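Csm3 (Thermoplasma volcanium, PDB 6AE2) probably binds crRNA in the type III-A CRISPR-Cas effector (Csm) complex and may act as an endonuclease on target RNA. Local coordinates at residues Asp102-Lys107 against Ile194-Thr199. Numbering follows the deposited sequence.
Sequences DDIVSK and IKCLKT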
loop_
_atom_site.group_PDB
_atom_site.type_symbol
_atom_site.label_atom_id
_atom_site.label_comp_id
_atom_site.label_asym_id
_atom_site.label_seq_id
_atom_site.Cartn_x
_atom_site.Cartn_y
_atom_site.Cartn_z
ATOM N N ASP A 102 11.483 -28.915 4.840
ATOM C CA ASP A 102 12.630 -28.178 5.347
ATOM C C ASP A 102 12.282 -26.719 5.631
ATOM O O ASP A 102 11.383 -26.135 5.019
ATOM C CB ASP A 102 13.790 -28.248 4.353
ATOM C CG ASP A 102 13.348 -28.019 2.919
ATOM O OD1 ASP A 102 12.448 -28.744 2.444
ATOM O OD2 ASP A 102 13.905 -27.113 2.264
ATOM N N ASP A 103 13.020 -26.134 6.575
ATOM C CA ASP A 103 12.839 -24.736 6.961
ATOM C C ASP A 103 13.740 -23.871 6.084
ATOM O O ASP A 103 14.797 -23.386 6.496
ATOM C CB ASP A 103 13.135 -24.548 8.444
ATOM C CG ASP A 103 12.515 -23.286 9.009
ATOM O OD1 ASP A 103 11.951 -22.492 8.226
ATOM O OD2 ASP A 103 12.591 -23.088 10.240
ATOM N N ILE A 104 13.302 -23.681 4.836
ATOM C CA ILE A 104 14.047 -22.828 3.917
ATOM C C ILE A 104 13.968 -21.371 4.355
ATOM O O ILE A 104 14.891 -20.587 4.100
ATOM C CB ILE A 104 13.535 -23.024 2.478
ATOM C CG1 ILE A 104 14.382 -22.222 1.486
ATOM C CG2 ILE A 104 12.061 -22.647 2.372
ATOM C CD1 ILE A 104 14.329 -22.755 0.073
ATOM N N VAL A 105 12.878 -20.986 5.023
ATOM C CA VAL A 105 12.753 -19.623 5.532
ATOM C C VAL A 105 13.874 -19.326 6.518
ATOM O O VAL A 105 14.584 -18.319 6.398
ATOM C CB VAL A 105 11.368 -19.414 6.174
ATOM C CG1 VAL A 105 11.350 -18.141 7.009
ATOM C CG2 VAL A 105 10.289 -19.376 5.106
ATOM N N SER A 106 14.054 -20.206 7.506
ATOM C CA SER A 106 15.146 -20.039 8.460
ATOM C C SER A 106 16.496 -20.087 7.757
ATOM O O SER A 106 17.371 -19.251 8.011
ATOM C CB SER A 106 15.066 -21.117 9.543
ATOM O OG SER A 106 14.267 -20.706 10.639
ATOM N N LYS A 107 16.678 -21.057 6.855
ATOM C CA LYS A 107 17.967 -21.221 6.194
ATOM C C LYS A 107 18.342 -19.998 5.367
ATOM O O LYS A 107 19.529 -19.676 5.238
ATOM C CB LYS A 107 17.949 -22.470 5.314
ATOM C CG LYS A 107 19.324 -23.062 5.056
ATOM C CD LYS A 107 20.077 -23.287 6.358
ATOM C CE LYS A 107 21.468 -23.843 6.107
ATOM N NZ LYS A 107 21.638 -25.200 6.696
ATOM N N ILE A 194 15.073 -19.034 -4.632
ATOM C CA ILE A 194 14.485 -17.955 -5.422
ATOM C C ILE A 194 12.968 -17.977 -5.290
ATOM O O ILE A 194 12.329 -16.941 -5.071
ATOM C CB ILE A 194 14.924 -18.062 -6.894
ATOM C CG1 ILE A 194 16.401 -17.696 -7.045
ATOM C CG2 ILE A 194 14.050 -17.182 -7.779
ATOM C CD1 ILE A 194 17.053 -18.320 -8.260
ATOM N N LYS A 195 12.373 -19.169 -5.401
ATOM C CA LYS A 195 10.924 -19.286 -5.292
ATOM C C LYS A 195 10.433 -18.807 -3.930
ATOM O O LYS A 195 9.457 -18.053 -3.846
ATOM C CB LYS A 195 10.495 -20.731 -5.544
ATOM C CG LYS A 195 9.143 -21.094 -4.956
ATOM C CD LYS A 195 8.699 -22.478 -5.402
ATOM C CE LYS A 195 7.328 -22.828 -4.848
ATOM N NZ LYS A 195 7.262 -24.252 -4.409
ATOM N N CYS A 196 11.106 -19.219 -2.851
ATOM C CA CYS A 196 10.735 -18.737 -1.525
ATOM C C CYS A 196 10.839 -17.218 -1.444
ATOM O O CYS A 196 10.027 -16.566 -0.778
ATOM C CB CYS A 196 11.618 -19.393 -0.465
ATOM S SG CYS A 196 11.526 -18.623 1.166
ATOM N N LEU A 197 11.827 -16.637 -2.126
ATOM C CA LEU A 197 11.958 -15.184 -2.155
ATOM C C LEU A 197 10.841 -14.548 -2.973
ATOM O O LEU A 197 10.260 -13.535 -2.567
ATOM C CB LEU A 197 13.327 -14.796 -2.714
ATOM C CG LEU A 197 13.653 -13.306 -2.868
ATOM C CD1 LEU A 197 13.253 -12.507 -1.632
ATOM C CD2 LEU A 197 15.131 -13.114 -3.183
ATOM N N LYS A 198 10.525 -15.135 -4.131
ATOM C CA LYS A 198 9.528 -14.544 -5.019
ATOM C C LYS A 198 8.152 -14.504 -4.363
ATOM O O LYS A 198 7.486 -13.461 -4.359
ATOM C CB LYS A 198 9.473 -15.315 -6.340
ATOM C CG LYS A 198 10.746 -15.248 -7.173
ATOM C CD LYS A 198 10.648 -14.204 -8.270
ATOM C CE LYS A 198 11.760 -14.376 -9.296
ATOM N NZ LYS A 198 11.577 -15.609 -10.112
ATOM N N THR A 199 7.703 -15.634 -3.804
ATOM C CA THR A 199 6.369 -15.666 -3.211
ATOM C C THR A 199 6.290 -14.814 -1.952
ATOM O O THR A 199 5.215 -14.299 -1.622
ATOM C CB THR A 199 5.939 -17.102 -2.901
ATOM O OG1 THR A 199 6.477 -17.507 -1.639
ATOM C CG2 THR A 199 6.403 -18.054 -3.987
#
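C196 packs its thiol against I104 and V105 where the first turn of helix 104-109 meets helix 190-205, within the RAMP-superfamily part of Csm3. The pairing exemplifies how helices far apart in sequence can meet through very few side chains: between 102-107 and 194-199 one side chain, C196, reaches two successive residues, and E192 and M193 of the same helix add to the contact by touching I104. C196 contributes the largest share of the buried surface, and its SG is held anti to the backbone N (chi1 167°), reaching across to the short helix. There it meets two methyl groups at equal range: CG2 of I104 lies 4.2 Å from SG of C196, and CG2 of V105 also lies 4.2 Å from that sulfur. In each case a branch methyl of a beta-branched residue does the touching; V105 turns CG2 to the side of its backbone N, leaving CG1 anti to that N. No hydrogen bond crosses the interface, which is apolar and buried. Y96, from a loop, touches C196, and L91 and R88 of helix 80-93 touch V105. D103 is the N-cap of the short helix. OD1 of D103 accepts the backbone N of S106 at 3.2 Å, a nearly straight bond (167°) arriving from above the carboxylate plane, while S106 OG donates to D103 OD2 at 2.9 Å.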